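Xylulose kinase (Bifidobacterium adolescentis ATCC 15703, PDB 3I8B) probably catalyses the ATP-dependent phosphorylation of D-xylulose to D-xylulose 5-phosphate, as a member of the FGGY family of carbohydrate kinases. Local coordinates at residues A[356-361]-A[399-404]; A[408-413]-A[500-505]; A[368-373]-A[377-382]; A[288-293]-A[298-303]; A[273-278]-A[325-330]. All blocks are in the same frame, centred on the assembly; numbering follows the deposited sequence.

Contact 1 of 5, residues A[356-361]-A[399-404]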
# COMPACT_ATOMS: atom_id res chain seq x y z
N PHE A 356 -24.74 16.14 14.77
CA PHE A 356 -25.81 15.30 15.29
C PHE A 356 -27.09 16.10 15.55
O PHE A 356 -28.17 15.53 15.62
CB PHE A 356 -25.38 14.58 16.57
CG PHE A 356 -24.28 13.58 16.37
CD1 PHE A 356 -24.37 12.61 15.38
CD2 PHE A 356 -23.16 13.60 17.20
CE1 PHE A 356 -23.35 11.68 15.20
CE2 PHE A 356 -22.14 12.66 17.03
CZ PHE A 356 -22.24 11.71 16.02
N ALA A 357 -26.96 17.41 15.70
CA ALA A 357 -28.13 18.26 15.85
C ALA A 357 -28.92 18.36 14.53
O ALA A 357 -30.10 18.73 14.52
CB ALA A 357 -27.73 19.64 16.32
N SER A 358 -28.24 18.04 13.43
CA SER A 358 -28.83 18.08 12.09
C SER A 358 -29.64 16.81 11.79
O SER A 358 -30.13 16.14 12.71
CB SER A 358 -27.72 18.25 11.04
OG SER A 358 -28.25 18.49 9.75
N LYS A 359 -29.77 16.50 10.51
CA LYS A 359 -30.47 15.30 10.04
C LYS A 359 -29.71 14.65 8.89
O LYS A 359 -28.91 15.31 8.21
CB LYS A 359 -31.88 15.68 9.57
CG LYS A 359 -32.75 16.29 10.64
CD LYS A 359 -34.01 16.88 10.02
CE LYS A 359 -34.69 15.89 9.07
NZ LYS A 359 -35.37 14.78 9.80
N PRO A 360 -29.97 13.35 8.64
CA PRO A 360 -29.31 12.68 7.52
C PRO A 360 -29.59 13.40 6.21
O PRO A 360 -30.75 13.53 5.81
CB PRO A 360 -29.97 11.30 7.51
CG PRO A 360 -30.40 11.07 8.91
CD PRO A 360 -30.82 12.43 9.42
N GLY A 361 -28.54 13.87 5.54
CA GLY A 361 -28.72 14.65 4.33
C GLY A 361 -28.43 16.11 4.59
O GLY A 361 -28.31 16.91 3.66
N LEU A 399 -24.12 22.49 8.03
CA LEU A 399 -22.77 22.50 7.47
C LEU A 399 -21.90 21.45 8.17
O LEU A 399 -21.21 20.67 7.51
CB LEU A 399 -22.11 23.87 7.59
CG LEU A 399 -22.55 24.99 6.62
CD1 LEU A 399 -21.91 26.29 7.01
CD2 LEU A 399 -22.22 24.67 5.17
N ALA A 400 -21.93 21.46 9.49
CA ALA A 400 -21.20 20.47 10.29
C ALA A 400 -21.52 19.07 9.78
O ALA A 400 -20.63 18.28 9.48
CB ALA A 400 -21.57 20.60 11.76
N ARG A 401 -22.81 18.77 9.67
CA ARG A 401 -23.27 17.47 9.23
C ARG A 401 -22.80 17.17 7.80
O ARG A 401 -22.50 16.02 7.47
CB ARG A 401 -24.80 17.39 9.34
CG ARG A 401 -25.41 16.07 8.91
CD ARG A 401 -24.98 14.92 9.83
NE ARG A 401 -25.76 13.71 9.59
CZ ARG A 401 -26.64 13.21 10.45
NH1 ARG A 401 -26.85 13.80 11.62
NH2 ARG A 401 -27.30 12.10 10.15
N ALA A 402 -22.74 18.20 6.96
CA ALA A 402 -22.27 18.05 5.58
C ALA A 402 -20.78 17.72 5.50
O ALA A 402 -20.35 16.98 4.61
CB ALA A 402 -22.60 19.31 4.74
N PHE A 403 -20.00 18.26 6.42
CA PHE A 403 -18.58 17.93 6.52
C PHE A 403 -18.40 16.44 6.84
O PHE A 403 -17.61 15.73 6.20
CB PHE A 403 -17.90 18.76 7.60
CG PHE A 403 -17.39 20.10 7.14
CD1 PHE A 403 -16.25 20.20 6.35
CD2 PHE A 403 -18.04 21.27 7.52
CE1 PHE A 403 -15.79 21.43 5.94
CE2 PHE A 403 -17.57 22.50 7.11
CZ PHE A 403 -16.44 22.58 6.32
N VAL A 404 -19.14 15.96 7.84
CA VAL A 404 -19.06 14.54 8.22
C VAL A 404 -19.61 13.61 7.14
O VAL A 404 -19.01 12.58 6.79
CB VAL A 404 -19.80 14.27 9.54
CG1 VAL A 404 -19.73 12.79 9.90
CG2 VAL A 404 -19.21 15.11 10.67
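Arg401 reaches out from its helix and lays one face of its guanidinium against the Lys359-Pro360 peptide. The carbonyl carbon of Lys359 sits over the centre of that face, 3.7 Å from Arg401 CZ, and Pro360 N is 3.3 Å from Arg401 NH2, a van der Waals approach, since the proline nitrogen carries no hydrogen. The proline ring touches the same nitrogen, Pro360 CG to Arg401 NH2 3.5 Å. Nearer the helix, Ser358 CB rests on Arg401 CB at 3.5 Å, and Lys359 O lies 3.6 Å from Arg401 CG. The chain leaves the helix with CG anti to the backbone N (chi1 -180°) and bends at chi2 (65°), which carries the flat group along the loop. No hydrogen bond crosses between the segments; a salt bridge from NE to Glu405 and a bond from NH1 to the Ala355 carbonyl fix the guanidinium. Glu405 also accepts from Gly361 N, joining arginine to loop. With an alanine here, Glu405 would probably lose its charged mate and the Lys359-Pro360 peptide its flat support. This is surface packing in the FGGY C-terminal domain, the end of helix 348-357 and its following loop against helix 396-420.

Contact 2 of 5, residues A[408-413]-A[500-505]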
# COMPACT_ATOMS: atom_id res chain seq x y z
N LEU A 408 -17.57 10.59 4.82
CA LEU A 408 -18.07 9.21 4.70
C LEU A 408 -18.53 8.85 3.30
O LEU A 408 -18.31 7.73 2.85
CB LEU A 408 -19.21 8.96 5.69
CG LEU A 408 -18.77 8.65 7.12
CD1 LEU A 408 -17.95 7.38 7.17
CD2 LEU A 408 -17.97 9.81 7.68
N CYS A 409 -19.17 9.80 2.62
CA CYS A 409 -19.65 9.60 1.25
C CYS A 409 -18.54 9.33 0.25
O CYS A 409 -18.72 8.54 -0.68
CB CYS A 409 -20.50 10.79 0.79
SG CYS A 409 -22.20 10.75 1.41
N SER A 410 -17.41 10.01 0.42
CA SER A 410 -16.25 9.79 -0.43
C SER A 410 -15.77 8.35 -0.27
O SER A 410 -15.49 7.67 -1.26
CB SER A 410 -15.11 10.75 -0.05
OG SER A 410 -13.91 10.39 -0.71
N GLN A 411 -15.68 7.88 0.97
CA GLN A 411 -15.26 6.50 1.22
C GLN A 411 -16.27 5.51 0.61
O GLN A 411 -15.88 4.49 0.05
CB GLN A 411 -15.07 6.24 2.72
CG GLN A 411 -13.91 7.01 3.35
CD GLN A 411 -12.61 6.90 2.56
OE1 GLN A 411 -12.31 5.85 1.99
NE2 GLN A 411 -11.84 7.97 2.52
N ARG A 412 -17.56 5.83 0.69
CA ARG A 412 -18.55 5.01 0.02
C ARG A 412 -18.32 5.02 -1.48
O ARG A 412 -18.37 3.97 -2.12
CB ARG A 412 -19.97 5.49 0.29
CG ARG A 412 -20.96 4.96 -0.74
CD ARG A 412 -21.29 3.49 -0.52
NE ARG A 412 -22.49 3.41 0.30
CZ ARG A 412 -23.68 3.04 -0.15
NH1 ARG A 412 -23.83 2.65 -1.41
NH2 ARG A 412 -24.72 3.03 0.67
N ASP A 413 -18.10 6.21 -2.03
CA ASP A 413 -17.80 6.35 -3.45
C ASP A 413 -16.67 5.40 -3.84
O ASP A 413 -16.72 4.77 -4.88
CB ASP A 413 -17.40 7.80 -3.78
CG ASP A 413 -17.86 8.22 -5.18
OD1 ASP A 413 -18.71 7.51 -5.76
OD2 ASP A 413 -17.38 9.25 -5.69
N GLU A 500 -26.74 9.14 -2.49
CA GLU A 500 -27.33 9.44 -3.80
C GLU A 500 -27.21 10.93 -4.14
O GLU A 500 -26.94 11.29 -5.29
CB GLU A 500 -28.78 8.94 -3.90
CG GLU A 500 -28.87 7.40 -3.96
CD GLU A 500 -30.30 6.87 -3.96
OE1 GLU A 500 -31.19 7.55 -3.40
OE2 GLU A 500 -30.53 5.76 -4.50
N ALA A 501 -27.40 11.79 -3.14
CA ALA A 501 -27.22 13.23 -3.29
C ALA A 501 -25.75 13.58 -3.55
O ALA A 501 -25.44 14.43 -4.38
CB ALA A 501 -27.73 13.97 -2.06
N TYR A 502 -24.86 12.93 -2.81
CA TYR A 502 -23.43 13.13 -2.96
C TYR A 502 -23.01 12.77 -4.37
O TYR A 502 -22.25 13.50 -5.00
CB TYR A 502 -22.67 12.26 -1.95
CG TYR A 502 -21.16 12.34 -2.07
CD1 TYR A 502 -20.46 11.49 -2.92
CD2 TYR A 502 -20.43 13.27 -1.32
CE1 TYR A 502 -19.08 11.56 -3.02
CE2 TYR A 502 -19.05 13.34 -1.42
CZ TYR A 502 -18.38 12.50 -2.27
OH TYR A 502 -17.01 12.57 -2.37
N ALA A 503 -23.50 11.64 -4.87
CA ALA A 503 -23.10 11.19 -6.20
C ALA A 503 -23.52 12.18 -7.27
O ALA A 503 -22.74 12.49 -8.17
CB ALA A 503 -23.67 9.80 -6.49
N LYS A 504 -24.75 12.68 -7.17
CA LYS A 504 -25.20 13.73 -8.08
C LYS A 504 -24.23 14.90 -8.04
O LYS A 504 -23.70 15.29 -9.08
CB LYS A 504 -26.62 14.19 -7.73
CG LYS A 504 -27.71 13.22 -8.17
CD LYS A 504 -29.11 13.79 -7.93
CE LYS A 504 -30.21 12.81 -8.36
NZ LYS A 504 -30.39 11.70 -7.38
N ALA A 505 -23.98 15.43 -6.85
CA ALA A 505 -23.11 16.60 -6.71
C ALA A 505 -21.72 16.41 -7.30
O ALA A 505 -21.23 17.28 -8.02
CB ALA A 505 -23.01 17.03 -5.24
O HOH W 1 -15.98 10.93 -4.33
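Tyr502 lies against Cys409 where two helices of the C-terminal half, 396-420 and 496-506, pack crosswise, the local axes 10.0 Å apart and 79° from parallel. Along 500-505 the contact begins in earnest at this tyrosine, since Ala501 before it turns to strand 366-368. Its CG stands anti to the backbone N (chi1 177°), which swings the ring out from its own helix and across 408-413. Cys409 CB sits over one face, toward the rim, in a CH-pi contact 3.5 Å from the centroid of the Tyr502 ring and 3.3 Å from Tyr502 CD2. The sulfur comes in obliquely, Cys409 SG lying 4.7 Å from the centroid of that ring. Farther out, the phenol oxygen rides beside Ser410, with Tyr502 OH 3.5 Å from Ser410 CB. Asp413 OD2 meets the ring edge in its plane, 3.9 Å from Tyr502 CE1, while the carboxylate plane stands 83° to the ring. That carboxylate is gripped by Tyr499 and by a salt bridge to Arg506. Ala505, one turn on, again faces strand 366-368. A water in the ring plane closes the polar rim: it donates to Asp413 OD2 at 2.6 Å and hydrogen-bonds Tyr502 OH at 2.8 Å.

Contact 3 of 5, residues A[368-373]-A[377-382]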
# COMPACT_ATOMS: atom_id res chain seq x y z
N VAL A 368 -18.72 17.98 -1.51
CA VAL A 368 -17.80 17.13 -2.25
C VAL A 368 -16.41 17.58 -1.84
O VAL A 368 -15.92 18.61 -2.31
CB VAL A 368 -17.97 17.23 -3.77
CG1 VAL A 368 -16.92 16.37 -4.50
CG2 VAL A 368 -19.38 16.81 -4.18
N PRO A 369 -15.76 16.81 -0.96
CA PRO A 369 -14.61 17.31 -0.20
C PRO A 369 -13.28 17.18 -0.91
O PRO A 369 -12.33 16.70 -0.29
CB PRO A 369 -14.59 16.39 1.03
CG PRO A 369 -15.56 15.26 0.73
CD PRO A 369 -16.00 15.38 -0.68
N TYR A 370 -13.19 17.59 -2.17
CA TYR A 370 -11.93 17.46 -2.90
C TYR A 370 -10.96 18.61 -2.58
O TYR A 370 -10.40 19.24 -3.47
CB TYR A 370 -12.16 17.35 -4.41
CG TYR A 370 -13.04 16.19 -4.83
CD1 TYR A 370 -13.32 15.13 -3.96
CD2 TYR A 370 -13.57 16.13 -6.11
CE1 TYR A 370 -14.12 14.07 -4.35
CE2 TYR A 370 -14.37 15.08 -6.51
CZ TYR A 370 -14.64 14.06 -5.63
OH TYR A 370 -15.43 13.02 -6.04
N PHE A 371 -10.77 18.88 -1.29
CA PHE A 371 -9.81 19.89 -0.89
C PHE A 371 -8.47 19.53 -1.50
O PHE A 371 -7.93 18.46 -1.23
CB PHE A 371 -9.69 19.95 0.63
CG PHE A 371 -10.97 20.33 1.31
CD1 PHE A 371 -11.33 21.67 1.43
CD2 PHE A 371 -11.82 19.36 1.82
CE1 PHE A 371 -12.51 22.03 2.05
CE2 PHE A 371 -13.00 19.72 2.44
CZ PHE A 371 -13.35 21.05 2.56
N ASP A 372 -7.94 20.42 -2.34
CA ASP A 372 -6.64 20.16 -2.97
C ASP A 372 -6.68 18.98 -3.95
O ASP A 372 -5.69 18.29 -4.14
CB ASP A 372 -5.57 19.93 -1.90
CG ASP A 372 -5.52 21.05 -0.87
OD1 ASP A 372 -4.96 22.12 -1.19
OD2 ASP A 372 -6.05 20.88 0.24
N GLY A 373 -7.84 18.75 -4.56
CA GLY A 373 -8.00 17.69 -5.54
C GLY A 373 -8.28 16.33 -4.91
O GLY A 373 -8.53 16.25 -3.70
N PRO A 377 -12.03 9.98 -6.82
CA PRO A 377 -11.79 9.73 -8.25
C PRO A 377 -10.57 10.53 -8.73
O PRO A 377 -10.07 11.36 -7.99
CB PRO A 377 -13.07 10.26 -8.94
CG PRO A 377 -13.94 10.86 -7.83
CD PRO A 377 -13.10 10.98 -6.60
N ASN A 378 -10.11 10.28 -9.96
CA ASN A 378 -8.84 10.82 -10.42
C ASN A 378 -8.95 12.27 -10.89
O ASN A 378 -9.07 12.52 -12.08
CB ASN A 378 -8.28 9.96 -11.56
CG ASN A 378 -6.83 10.31 -11.92
OD1 ASN A 378 -6.28 11.34 -11.49
ND2 ASN A 378 -6.20 9.44 -12.72
N ARG A 379 -8.90 13.21 -9.94
CA ARG A 379 -9.16 14.62 -10.23
C ARG A 379 -8.18 15.54 -9.52
O ARG A 379 -8.52 16.19 -8.53
CB ARG A 379 -10.58 14.97 -9.80
CG ARG A 379 -11.64 14.18 -10.52
CD ARG A 379 -13.01 14.78 -10.30
NE ARG A 379 -14.06 13.86 -10.71
CZ ARG A 379 -15.36 14.05 -10.48
NH1 ARG A 379 -15.78 15.13 -9.84
NH2 ARG A 379 -16.24 13.14 -10.90
N PRO A 380 -6.95 15.62 -10.05
CA PRO A 380 -5.83 16.34 -9.43
C PRO A 380 -6.08 17.82 -9.21
O PRO A 380 -5.68 18.36 -8.18
CB PRO A 380 -4.70 16.16 -10.45
CG PRO A 380 -5.09 14.97 -11.26
CD PRO A 380 -6.58 15.04 -11.34
N ASN A 381 -6.73 18.49 -10.17
CA ASN A 381 -6.88 19.94 -10.08
C ASN A 381 -8.25 20.33 -9.55
O ASN A 381 -8.69 21.46 -9.74
CB ASN A 381 -6.65 20.59 -11.45
CG ASN A 381 -5.47 20.01 -12.19
OD1 ASN A 381 -5.63 19.39 -13.24
ND2 ASN A 381 -4.27 20.18 -11.63
N ALA A 382 -8.92 19.39 -8.91
CA ALA A 382 -10.26 19.63 -8.40
C ALA A 382 -10.20 20.40 -7.09
O ALA A 382 -9.16 20.47 -6.43
CB ALA A 382 -11.00 18.31 -8.20
O HOH W 2 -4.05 16.65 -6.19
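Two tight turns in the loop between strands 366-368 and 385-387 fold against each other here: a type II beta turn from Tyr370 to Gly373 and a type I turn from Arg379 to Ala382. Tyr370 carries most of the side-chain packing. With CG anti to its carbonyl carbon (chi1 -58°), the ring reaches across to Pro377, which follows a cis peptide bond; Pro377 CD lies 3.1 Å from Tyr370 OH, the two side chains crossing at about a right angle. Arg379 comes at the ring's edge, NH1 in the ring plane 3.6 Å from Tyr370 CE2, and the guanidinium stands 89° to the ring, with Tyr370 OH over one of its faces. The polar partner of that NH1 is the carbonyl of Arg506, at the end of helix 496-506. Ala382 CB adds a looser contact, 4.0 Å from Tyr370 CD2, while Val368 CG1 lies over the centre of one ring face. A leucine in place of Tyr370 would probably open a gap beside Pro377 and leave Arg379 NH1 without the ring edge it abuts.

Between the backbones, Gly373 CA makes a CA-H...O contact with Pro380 O at 3.6 Å. The close approach depends on Gly373 having no side chain at this point. One water donates to both Asp372 O and Pro380 O, each at 3.1 Å. No direct hydrogen bond links the segments, so their mutual fit relies on van der Waals packing, this water bridge and the turns' internal bonds, such as Gly373 N to Tyr370 O at 2.8 Å.

Contact 4 of 5, residues A[288-293]-A[298-303]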
# COMPACT_ATOMS: atom_id res chain seq x y z
N ASP A 288 -13.76 -8.76 1.62
CA ASP A 288 -13.51 -7.82 2.70
C ASP A 288 -12.87 -6.55 2.12
O ASP A 288 -12.05 -6.62 1.21
CB ASP A 288 -12.53 -8.42 3.72
CG ASP A 288 -13.16 -9.52 4.57
OD1 ASP A 288 -14.40 -9.61 4.64
OD2 ASP A 288 -12.40 -10.31 5.17
N VAL A 289 -13.26 -5.40 2.65
CA VAL A 289 -12.53 -4.18 2.40
C VAL A 289 -12.15 -3.57 3.74
O VAL A 289 -12.88 -3.72 4.73
CB VAL A 289 -13.34 -3.18 1.57
CG1 VAL A 289 -14.50 -2.65 2.39
CG2 VAL A 289 -12.44 -2.04 1.10
N SER A 290 -11.01 -2.91 3.77
CA SER A 290 -10.62 -2.15 4.94
C SER A 290 -10.58 -0.68 4.55
O SER A 290 -10.14 -0.34 3.44
CB SER A 290 -9.25 -2.59 5.44
OG SER A 290 -8.22 -2.14 4.56
N ILE A 291 -11.04 0.18 5.44
CA ILE A 291 -10.89 1.61 5.27
C ILE A 291 -9.94 2.12 6.34
O ILE A 291 -10.26 2.11 7.53
CB ILE A 291 -12.24 2.33 5.41
CG1 ILE A 291 -13.12 2.01 4.20
CG2 ILE A 291 -12.02 3.83 5.55
CD1 ILE A 291 -14.59 2.16 4.46
N SER A 292 -8.77 2.55 5.92
CA SER A 292 -7.82 3.14 6.84
C SER A 292 -7.99 4.65 6.75
O SER A 292 -7.71 5.26 5.71
CB SER A 292 -6.40 2.73 6.49
OG SER A 292 -5.52 2.99 7.57
N LEU A 293 -8.48 5.25 7.82
CA LEU A 293 -8.84 6.66 7.81
C LEU A 293 -7.89 7.46 8.69
O LEU A 293 -8.11 7.59 9.89
CB LEU A 293 -10.27 6.82 8.30
CG LEU A 293 -11.09 8.04 7.88
CD1 LEU A 293 -11.08 8.23 6.36
CD2 LEU A 293 -12.51 7.87 8.40
N VAL A 298 -7.30 5.26 2.81
CA VAL A 298 -6.98 4.12 1.95
C VAL A 298 -8.07 3.06 2.07
O VAL A 298 -8.26 2.48 3.13
CB VAL A 298 -5.65 3.46 2.35
CG1 VAL A 298 -5.41 2.23 1.50
CG2 VAL A 298 -4.50 4.43 2.20
N ALA A 299 -8.80 2.84 0.98
CA ALA A 299 -9.76 1.74 0.90
C ALA A 299 -9.16 0.58 0.09
O ALA A 299 -8.91 0.71 -1.10
CB ALA A 299 -11.06 2.21 0.27
N ALA A 300 -8.94 -0.55 0.76
CA ALA A 300 -8.32 -1.70 0.12
C ALA A 300 -9.23 -2.91 0.27
O ALA A 300 -9.61 -3.29 1.39
CB ALA A 300 -6.96 -1.98 0.74
N ALA A 301 -9.61 -3.51 -0.85
CA ALA A 301 -10.47 -4.68 -0.83
C ALA A 301 -9.71 -5.86 -1.40
O ALA A 301 -8.81 -5.69 -2.24
CB ALA A 301 -11.75 -4.43 -1.65
N ILE A 302 -10.06 -7.05 -0.94
CA ILE A 302 -9.51 -8.26 -1.52
C ILE A 302 -10.44 -8.78 -2.60
O ILE A 302 -11.62 -9.03 -2.35
CB ILE A 302 -9.27 -9.31 -0.46
CG1 ILE A 302 -8.33 -8.73 0.59
CG2 ILE A 302 -8.67 -10.59 -1.08
CD1 ILE A 302 -8.59 -9.25 1.92
N SER A 303 -9.88 -8.94 -3.80
CA SER A 303 -10.62 -9.30 -5.00
C SER A 303 -10.15 -10.66 -5.52
O SER A 303 -8.95 -10.91 -5.65
CB SER A 303 -10.40 -8.22 -6.07
OG SER A 303 -10.95 -8.59 -7.32
O HOH W 3 -7.18 0.14 4.08
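Val289 through Ser292 pair with Ala301 back through Val298 in the antiparallel beta hairpin of strands 288-293 and 297-301, whose local axes run 4.5 Å apart. Five backbone hydrogen bonds stitch it together. Ser290 and Ala300 form a hydrogen-bonded pair, Ser290 N to Ala300 O at 2.8 Å and Ala300 N to Ser290 O at 2.9 Å; Ser292 and Val298 form the next, bonded in both directions. A fifth bond, Ile302 N to Asp288 O at 3.0 Å, extends the ladder past the end of the second strand. At the non-hydrogen-bonded pairs, CA-H...O contacts fill in, such as Ala299 CA to Ser290 O at 3.3 Å.

Apolar packing is small-scale. With CG1 at chi1 69°, Val289 CG2 stands anti to the backbone N and leans over the partner strand, where it lies over the Ala300 carbonyl and meets Ala301 CB at 3.7 Å, on the face that Ile291 and Ala299 share. On the other face a water hydrogen-bonds Ser290 OG at 2.6 Å and donates to Val298 O at 2.7 Å, tying side chain to backbone across the hairpin.

The Val289 face is covered by helix 396-420, with Leu415 on Ile291 and Ile418 on Ala301. Strand 427-431 runs parallel on the other side of 288-293, and strand 324-330 flanks 297-301, placing the hairpin inside the seven-stranded mixed sheet.

Contact 5 of 5, residues A[273-278]-A[325-330]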
# COMPACT_ATOMS: atom_id res chain seq x y z
N GLY A 273 4.20 -6.11 0.55
CA GLY A 273 3.96 -4.68 0.75
C GLY A 273 3.04 -4.44 1.95
O GLY A 273 2.24 -5.32 2.31
N ASP A 274 3.15 -3.27 2.56
CA ASP A 274 2.46 -3.04 3.83
C ASP A 274 0.94 -3.19 3.75
O ASP A 274 0.35 -3.86 4.59
CB ASP A 274 2.88 -1.72 4.51
CG ASP A 274 2.79 -0.50 3.60
OD1 ASP A 274 2.14 -0.56 2.53
OD2 ASP A 274 3.40 0.52 3.96
N ASN A 275 0.30 -2.56 2.77
CA ASN A 275 -1.15 -2.69 2.65
C ASN A 275 -1.65 -4.15 2.63
O ASN A 275 -2.57 -4.50 3.36
CB ASN A 275 -1.66 -1.94 1.43
CG ASN A 275 -1.58 -0.44 1.61
OD1 ASN A 275 -0.93 0.26 0.82
ND2 ASN A 275 -2.20 0.06 2.67
N ALA A 276 -1.04 -4.98 1.78
CA ALA A 276 -1.40 -6.40 1.71
C ALA A 276 -1.02 -7.20 2.96
O ALA A 276 -1.69 -8.17 3.33
CB ALA A 276 -0.79 -7.05 0.47
N MSE A 277 0.08 -6.83 3.59
CA MSE A 277 0.50 -7.56 4.76
C MSE A 277 -0.50 -7.27 5.89
O MSE A 277 -0.95 -8.19 6.56
CB MSE A 277 1.95 -7.21 5.16
CG MSE A 277 3.00 -7.72 4.17
SE MSE A 277 3.80 -9.50 4.62
CE MSE A 277 2.25 -10.63 4.19
N ALA A 278 -0.87 -6.00 6.05
CA ALA A 278 -1.85 -5.62 7.07
C ALA A 278 -3.14 -6.39 6.86
O ALA A 278 -3.76 -6.85 7.81
CB ALA A 278 -2.13 -4.11 7.05
N LEU A 325 -5.69 -6.96 -4.77
CA LEU A 325 -5.87 -5.85 -3.84
C LEU A 325 -6.14 -4.51 -4.56
O LEU A 325 -5.25 -3.65 -4.66
CB LEU A 325 -4.63 -5.71 -2.94
CG LEU A 325 -4.76 -4.80 -1.72
CD1 LEU A 325 -5.49 -5.55 -0.62
CD2 LEU A 325 -3.40 -4.35 -1.23
N PRO A 326 -7.35 -4.35 -5.09
CA PRO A 326 -7.74 -3.02 -5.58
C PRO A 326 -7.60 -2.02 -4.45
O PRO A 326 -8.17 -2.22 -3.38
CB PRO A 326 -9.22 -3.19 -5.95
CG PRO A 326 -9.65 -4.47 -5.22
CD PRO A 326 -8.42 -5.33 -5.34
N LEU A 327 -6.85 -0.95 -4.68
CA LEU A 327 -6.51 -0.02 -3.61
C LEU A 327 -6.85 1.41 -4.00
O LEU A 327 -6.34 1.92 -5.00
CB LEU A 327 -5.03 -0.13 -3.28
CG LEU A 327 -4.64 0.65 -2.03
CD1 LEU A 327 -4.32 -0.32 -0.91
CD2 LEU A 327 -3.44 1.53 -2.34
N ALA A 328 -7.69 2.06 -3.20
CA ALA A 328 -8.19 3.38 -3.50
C ALA A 328 -7.72 4.40 -2.48
O ALA A 328 -8.20 4.42 -1.34
CB ALA A 328 -9.71 3.36 -3.55
N CYS A 329 -6.79 5.26 -2.88
CA CYS A 329 -6.32 6.32 -2.00
C CYS A 329 -7.16 7.59 -2.14
O CYS A 329 -7.50 8.00 -3.25
CB CYS A 329 -4.85 6.66 -2.28
SG CYS A 329 -3.76 5.26 -2.03
N THR A 330 -7.51 8.19 -1.01
CA THR A 330 -8.19 9.47 -1.00
C THR A 330 -7.31 10.51 -0.31
O THR A 330 -6.80 10.28 0.79
CB THR A 330 -9.57 9.38 -0.31
OG1 THR A 330 -9.45 8.62 0.91
CG2 THR A 330 -10.59 8.70 -1.23
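The first turn of helix 274-281 passes over strand 325-330 at an angle of 117°, their local axes 10.3 Å apart, with the backbones nearest at Ala276 and Leu325. This is one of the places where the two halves of the FGGY kinase meet: the helix falls in the N-terminal FGGY domain family and the strand in the C-terminal one, both of the actin-like ATPase clan. Gly273 takes the N-cap position.

The contact is small, with no hydrogen bond across it: two leucine ends against the helix. Leu325 and Leu327, alternate residues of the strand, both turn toward it, each with CG anti to the backbone N (chi1 -167° for Leu325). Leu325 CD2 fits beside the first turn, 3.9 Å from Ala276 N and also touching Asn275 CB and Ala276 CB. Leu327 sends CD1 against the amide of Asn275, the two side chains crossing at about a right angle. Strand 297-301 completes this packing: Val298 touches both Asn275 and Leu327, and Ala300 touches both leucines.

Asn275 thus has an apolar flank toward the sheet, while its OD1 takes a weak hydrogen bond from Gln74, a predicted substrate-binding residue. Its neighbour Asp274, the predicted proton acceptor, makes no contact with the strand itself; its OD1 accepts a weak bond from Asn275 N at 2.7 Å, bent to 127° at the hydrogen. The leucines back the helix that carries this predicted proton acceptor, and their closest touch is Leu327 CD1 on Asn275 CG at 3.7 Å.

From the N terminus, contact 5 opens first, at helix 274-281, and its loop closes at strand 324-330. Nested within that loop is contact 4, the short hairpin, whose second strand bonds strand 324-330, so both share one sheet. Contact 1 then opens at the end of helix 348-357 and closes on helix 396-420; nested inside it lies contact 3, the turn-rich loop, touching it through Phe371 and Phe403. Contact 2 comes last in series, bringing the C-terminal helix back onto helix 396-420. That helix serves contacts 1 and 2 and, through Gln411, reaches contacts 4 and 5, while Tyr502 packs on contact 3.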